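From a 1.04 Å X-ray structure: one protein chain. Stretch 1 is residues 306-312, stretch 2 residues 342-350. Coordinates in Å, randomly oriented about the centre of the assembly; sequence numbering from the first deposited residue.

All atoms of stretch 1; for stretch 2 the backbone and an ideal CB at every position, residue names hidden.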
ATOM      1  N   ILE A 306      16.400  12.197  -3.455  1.00  5.37           N
ATOM      2  CA  ILE A 306      16.019  13.604  -3.456  1.00  5.51           C
ATOM      3  C   ILE A 306      15.399  13.964  -2.139  1.00  5.16           C
ATOM      4  O   ILE A 306      14.813  13.100  -1.430  1.00  5.50           O
ATOM      5  CB  ILE A 306      15.032  13.939  -4.616  1.00  5.77           C
ATOM      6  CG1 ILE A 306      13.664  13.310  -4.472  1.00  5.80           C
ATOM      7  CG2 ILE A 306      15.660  13.644  -5.966  1.00  7.37           C
ATOM      8  CD1 ILE A 306      12.623  13.812  -5.438  1.00  7.69           C
ATOM      9  N   PRO A 307      15.429  15.239  -1.740  1.00  5.85           N
ATOM     10  CA  PRO A 307      14.783  15.650  -0.510  1.00  6.13           C
ATOM     11  C   PRO A 307      13.283  15.496  -0.573  1.00  5.77           C
ATOM     12  O   PRO A 307      12.655  15.466  -1.634  1.00  6.34           O
ATOM     13  CB  PRO A 307      15.158  17.148  -0.374  1.00  8.80           C
ATOM     14  CG  PRO A 307      16.330  17.340  -1.263  1.00 12.46           C
ATOM     15  CD  PRO A 307      16.187  16.366  -2.379  1.00  6.97           C
ATOM     16  N   CYS A 308      12.664  15.453   0.595  1.00  6.23           N
ATOM     17  CA  CYS A 308      11.207  15.393   0.710  1.00  6.03           C
ATOM     18  C   CYS A 308      10.804  16.107   1.995  1.00  6.24           C
ATOM     19  O   CYS A 308      11.383  15.876   3.030  1.00  8.20           O
ATOM     20  CB  CYS A 308      10.785  13.939   0.711  1.00  5.80           C
ATOM     21  SG  CYS A 308       8.999  13.676   0.956  1.00  6.24           S
ATOM     22  N   PRO A 309       9.768  16.977   1.934  1.00  7.70           N
ATOM     23  CA  PRO A 309       9.372  17.719   3.135  1.00  9.41           C
ATOM     24  C   PRO A 309       8.481  16.953   4.079  1.00  7.25           C
ATOM     25  O   PRO A 309       8.219  17.447   5.194  1.00 10.48           O
ATOM     26  CB  PRO A 309       8.579  18.888   2.576  1.00 15.25           C
ATOM     27  CG  PRO A 309       7.999  18.370   1.306  1.00 14.56           C
ATOM     28  CD  PRO A 309       9.043  17.440   0.719  1.00  9.39           C
ATOM     29  N   GLU A 310       7.976  15.771   3.719  1.00  6.34           N
ATOM     30  CA  GLU A 310       7.160  14.935   4.581  1.00  5.80           C
ATOM     31  C   GLU A 310       8.044  14.033   5.430  1.00  5.61           C
ATOM     32  O   GLU A 310       9.020  13.487   4.934  1.00  6.23           O
ATOM     33  CB  GLU A 310       6.236  14.095   3.744  1.00  6.29           C
ATOM     34  CG  GLU A 310       5.298  13.205   4.518  1.00  5.69           C
ATOM     35  CD  GLU A 310       4.238  13.934   5.290  1.00  5.84           C
ATOM     36  OE1 GLU A 310       3.923  15.102   5.102  1.00  6.53           O
ATOM     37  OE2 GLU A 310       3.675  13.177   6.171  1.00  6.92           O
ATOM     38  N   GLU A 311       7.687  13.893   6.690  1.00  6.08           N
ATOM     39  CA  GLU A 311       8.439  13.006   7.577  1.00  5.86           C
ATOM     40  C   GLU A 311       8.450  11.586   7.068  1.00  5.48           C
ATOM     41  O   GLU A 311       7.571  11.146   6.324  1.00  6.20           O
ATOM     42  CB  GLU A 311       7.801  13.052   8.961  1.00  6.56           C
ATOM     43  CG  GLU A 311       6.402  12.477   9.041  1.00  8.95           C
ATOM     44  CD  GLU A 311       5.759  12.600  10.437  1.00 12.64           C
ATOM     45  OE1 GLU A 311       6.123  13.535  11.211  1.00 20.84           O
ATOM     46  OE2 GLU A 311       4.871  11.781  10.745  1.00 16.24           O
ATOM     47  N   HIS A 312       9.472  10.843   7.499  1.00  5.91           N
ATOM     48  CA  HIS A 312       9.484   9.419   7.263  1.00  5.87           C
ATOM     49  C   HIS A 312       8.362   8.741   8.052  1.00  5.34           C
ATOM     50  O   HIS A 312       7.952   9.206   9.102  1.00  6.40           O
ATOM     51  CB  HIS A 312      10.826   8.784   7.619  1.00  6.23           C
ATOM     52  CG  HIS A 312      10.997   8.417   9.015  1.00  9.04           C
ATOM     53  ND1 HIS A 312      11.266   9.254  10.009  1.00 14.31           N
ATOM     54  CD2 HIS A 312      10.849   7.175   9.581  1.00 12.93           C
ATOM     55  CE1 HIS A 312      11.336   8.594  11.172  1.00 17.83           C
ATOM     56  NE2 HIS A 312      11.098   7.322  10.920  1.00 16.74           N
ATOM     57  N   UNK A 342       2.115   9.585  16.867  1.00  7.35           N
ATOM     58  CA  UNK A 342       1.747   9.482  15.460  1.00  6.82           C
ATOM     59  C   UNK A 342       0.561  10.402  15.124  1.00  6.60           C
ATOM     60  O   UNK A 342      -0.316  10.628  15.952  1.00  8.10           O
ATOM     61  CB  UNK A 342       1.406   8.032  15.112  1.00  6.82           C
ATOM     62  N   UNK A 343       0.552  10.846  13.872  1.00  6.89           N
ATOM     63  CA  UNK A 343      -0.561  11.557  13.268  1.00  6.92           C
ATOM     64  C   UNK A 343      -0.566  11.244  11.795  1.00  6.21           C
ATOM     65  O   UNK A 343       0.427  10.745  11.256  1.00  6.17           O
ATOM     66  CB  UNK A 343      -0.471  13.065  13.513  1.00  6.92           C
ATOM     67  N   UNK A 344      -1.672  11.565  11.139  1.00  5.88           N
ATOM     68  CA  UNK A 344      -1.802  11.380   9.705  1.00  5.42           C
ATOM     69  C   UNK A 344      -1.608  12.730   9.052  1.00  5.41           C
ATOM     70  O   UNK A 344      -2.331  13.678   9.358  1.00  6.07           O
ATOM     71  CB  UNK A 344      -3.154  10.768   9.332  1.00  5.42           C
ATOM     72  N   UNK A 345      -0.619  12.822   8.156  1.00  5.58           N
ATOM     73  CA  UNK A 345      -0.258  14.074   7.500  1.00  5.43           C
ATOM     74  C   UNK A 345       0.007  13.825   6.020  1.00  5.30           C
ATOM     75  O   UNK A 345       0.228  12.702   5.562  1.00  5.27           O
ATOM     76  CB  UNK A 345       0.967  14.704   8.167  1.00  5.43           C
ATOM     77  N   UNK A 346       0.063  14.937   5.278  1.00  5.41           N
ATOM     78  CA  UNK A 346       0.331  14.871   3.870  1.00  5.22           C
ATOM     79  C   UNK A 346       1.081  16.120   3.404  1.00  5.39           C
ATOM     80  O   UNK A 346       0.831  17.231   3.868  1.00  6.35           O
ATOM     81  CB  UNK A 346      -0.975  14.699   3.092  1.00  5.22           C
ATOM     82  N   UNK A 347       2.014  15.870   2.470  1.00  5.44           N
ATOM     83  CA  UNK A 347       2.670  16.936   1.714  1.00  5.16           C
ATOM     84  C   UNK A 347       2.378  16.719   0.227  1.00  5.04           C
ATOM     85  O   UNK A 347       2.118  15.602  -0.198  1.00  5.87           O
ATOM     86  CB  UNK A 347       4.176  16.961   1.982  1.00  5.16           C
ATOM     87  N   UNK A 348       2.453  17.821  -0.529  1.00  5.04           N
ATOM     88  CA  UNK A 348       2.325  17.779  -1.979  1.00  5.11           C
ATOM     89  C   UNK A 348       3.547  18.453  -2.544  1.00  5.35           C
ATOM     90  O   UNK A 348       3.882  19.577  -2.154  1.00  6.48           O
ATOM     91  CB  UNK A 348       1.039  18.450  -2.465  1.00  5.11           C
ATOM     92  N   UNK A 349       4.227  17.783  -3.462  1.00  5.38           N
ATOM     93  CA  UNK A 349       5.395  18.275  -4.123  1.00  5.36           C
ATOM     94  C   UNK A 349       5.120  18.552  -5.570  1.00  5.07           C
ATOM     95  O   UNK A 349       4.399  17.836  -6.247  1.00  6.15           O
ATOM     96  CB  UNK A 349       6.551  17.283  -3.979  1.00  5.36           C
ATOM     97  N   UNK A 350       5.754  19.635  -6.089  1.00  5.76           N
ATOM     98  CA  UNK A 350       5.624  20.053  -7.489  1.00  6.07           C
ATOM     99  C   UNK A 350       6.710  19.388  -8.290  1.00  6.16           C
ATOM    100  O   UNK A 350       7.874  19.810  -8.237  1.00  7.51           O
ATOM    101  CB  UNK A 350       5.700  21.574  -7.635  1.00  6.07           C
TER

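The two stretches run roughly antiparallel, their end-to-end directions 161° apart, and stretch 2 is extended from 344 to 350. Side chains should therefore alternate along it, and the CA-to-CB bonds bear this out: 345, 347 and 349 point toward stretch 1, while 344, 346 and 348 point away.

Position 342 has nothing of stretch 1 within 5.5 Å of its ideal CB, and its bond points sideways. Stretch 1 sets no preference here. The residue is Asn342, whose amide is hydrogen-bonded elsewhere in the structure.

At position 343 the bond is again sideways and the ideal CB has no neighbour, so a short side chain would not touch stretch 1. A long one could reach the carboxylate of Glu311, which favours a basic or polar end. The residue is Arg343. Its NH1 lies 4.3 Å from Glu311 OE1, opposite charges too far apart for a salt bridge, with the carboxylate oxygen at the guanidinium edge. Water 3 fills the interval, donating to Glu311 OE1 (2.8 Å) and accepting from Arg343 NH1 (2.6 Å). Water 2 makes a second link, from Glu311 OE2 (2.7 Å) to the backbone Arg343 N (3.2 Å).

Position 344 points away and is unconstrained by stretch 1; it is Val344.

Position 345 is the first to face stretch 1, with its ideal CB only 3.7 Å from Glu310 OE2. That spacing leaves little depth, and a carboxylate oxygen calls for a donor: Ser or Thr would suit, whereas an acid would bring a second negative charge close. Ser345, with chi1 at 67° (p), donates from OG to Glu310 OE2 at 2.6 Å, a short hydrogen bond. The same OG accepts from water 1 at 2.7 Å; this water also lies 2.7 Å from Glu311 OE2.

At 346 the bond points away, and the ideal CB is 5.3 Å from Glu310 OE1. Many side chains would do; Val346 turns its branches from the contact.

Position 347 faces Glu310, the two CA atoms being 5.7 Å apart. Its ideal CB is 3.6 Å from Glu310 OE1 and 4.1 Å from Pro309 CG, so a small donor is again attractive, though Ala would also find room. Ser347, chi1 −60° (m), donates from OG to Glu310 OE1 at 2.8 Å. Its backbone N is 3.3 Å from Glu310 OE1, but the angle is too poor for a hydrogen bond. Glu310 thus receives one serine hydroxyl on each carboxylate oxygen.

Position 348 points away, with no neighbour at its ideal CB. It is Val348.

Position 349 points toward stretch 1 across a wider gap: its CA is 8.1 Å from Cys308 CA, and its ideal CB is 5.3 Å from Pro309 CD. A long apolar chain, Met or perhaps Leu, could span it. Met349 brings SD to 4.0 Å from Cys308 SG and CE to 3.8 Å from Pro309 CD; CE also lies 3.5 Å from Pro307 O.

Position 350 is out of reach. Asp350 caps a helix beginning just beyond the stretch.

Stretch 2, residues 342-350: NRVSVSVMD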
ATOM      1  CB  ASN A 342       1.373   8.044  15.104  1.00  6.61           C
ATOM      2  CG  ASN A 342       2.546   7.126  14.963  1.00  6.57           C
ATOM      3  OD1 ASN A 342       3.723   7.478  15.134  1.00  7.34           O
ATOM      4  ND2 ASN A 342       2.240   5.873  14.597  1.00  6.57           N
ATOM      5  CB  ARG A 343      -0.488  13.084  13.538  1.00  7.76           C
ATOM      6  CG  ARG A 343       0.833  13.675  13.086  1.00 12.14           C
ATOM      7  CD  ARG A 343       0.875  15.158  13.470  1.00 13.09           C
ATOM      8  NE  ARG A 343       0.508  16.110  12.499  1.00 15.43           N
ATOM      9  CZ  ARG A 343       1.250  16.432  11.438  1.00 13.66           C
ATOM     10  NH1 ARG A 343       2.388  15.735  11.317  1.00 17.60           N
ATOM     11  NH2 ARG A 343       1.086  17.302  10.499  1.00 15.54           N
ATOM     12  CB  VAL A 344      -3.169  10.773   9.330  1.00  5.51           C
ATOM     13  CG1 VAL A 344      -3.163  10.467   7.842  1.00  6.39           C
ATOM     14  CG2 VAL A 344      -3.462   9.541  10.159  1.00  6.67           C
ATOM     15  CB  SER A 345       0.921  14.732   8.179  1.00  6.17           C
ATOM     16  OG  SER A 345       2.098  14.001   8.036  1.00  6.52           O
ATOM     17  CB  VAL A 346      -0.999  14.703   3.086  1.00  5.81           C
ATOM     18  CG1 VAL A 346      -1.923  15.892   3.265  1.00  6.82           C
ATOM     19  CG2 VAL A 346      -0.771  14.417   1.618  1.00  7.80           C
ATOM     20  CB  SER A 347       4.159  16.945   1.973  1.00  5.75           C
ATOM     21  OG  SER A 347       4.473  17.146   3.343  1.00  6.28           O
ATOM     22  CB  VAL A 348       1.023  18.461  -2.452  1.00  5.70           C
ATOM     23  CG1 VAL A 348       0.940  18.439  -3.979  1.00  6.35           C
ATOM     24  CG2 VAL A 348      -0.191  17.762  -1.871  1.00  6.22           C
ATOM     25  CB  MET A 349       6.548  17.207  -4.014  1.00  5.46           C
ATOM     26  CG  MET A 349       6.854  16.801  -2.583  1.00  6.30           C
ATOM     27  SD  MET A 349       8.062  15.487  -2.479  1.00  6.91           S
ATOM     28  CE  MET A 349       9.565  16.347  -2.917  1.00  9.17           C
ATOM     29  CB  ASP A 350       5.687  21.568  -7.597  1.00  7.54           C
ATOM     30  CG  ASP A 350       5.489  22.059  -9.014  1.00  9.23           C
ATOM     31  OD1 ASP A 350       5.368  21.242  -9.948  1.00  7.95           O
ATOM     32  OD2 ASP A 350       5.374  23.330  -9.186  1.00 12.79           O
TER
HETATM   33  O   HOH W   1       2.364  12.048   9.815  1.00  9.22           O
HETATM   34  O   HOH W   2       3.606  11.034  13.067  1.00 12.65           O
HETATM   35  O   HOH W   3       4.105  14.452  12.864  1.00 16.88           O
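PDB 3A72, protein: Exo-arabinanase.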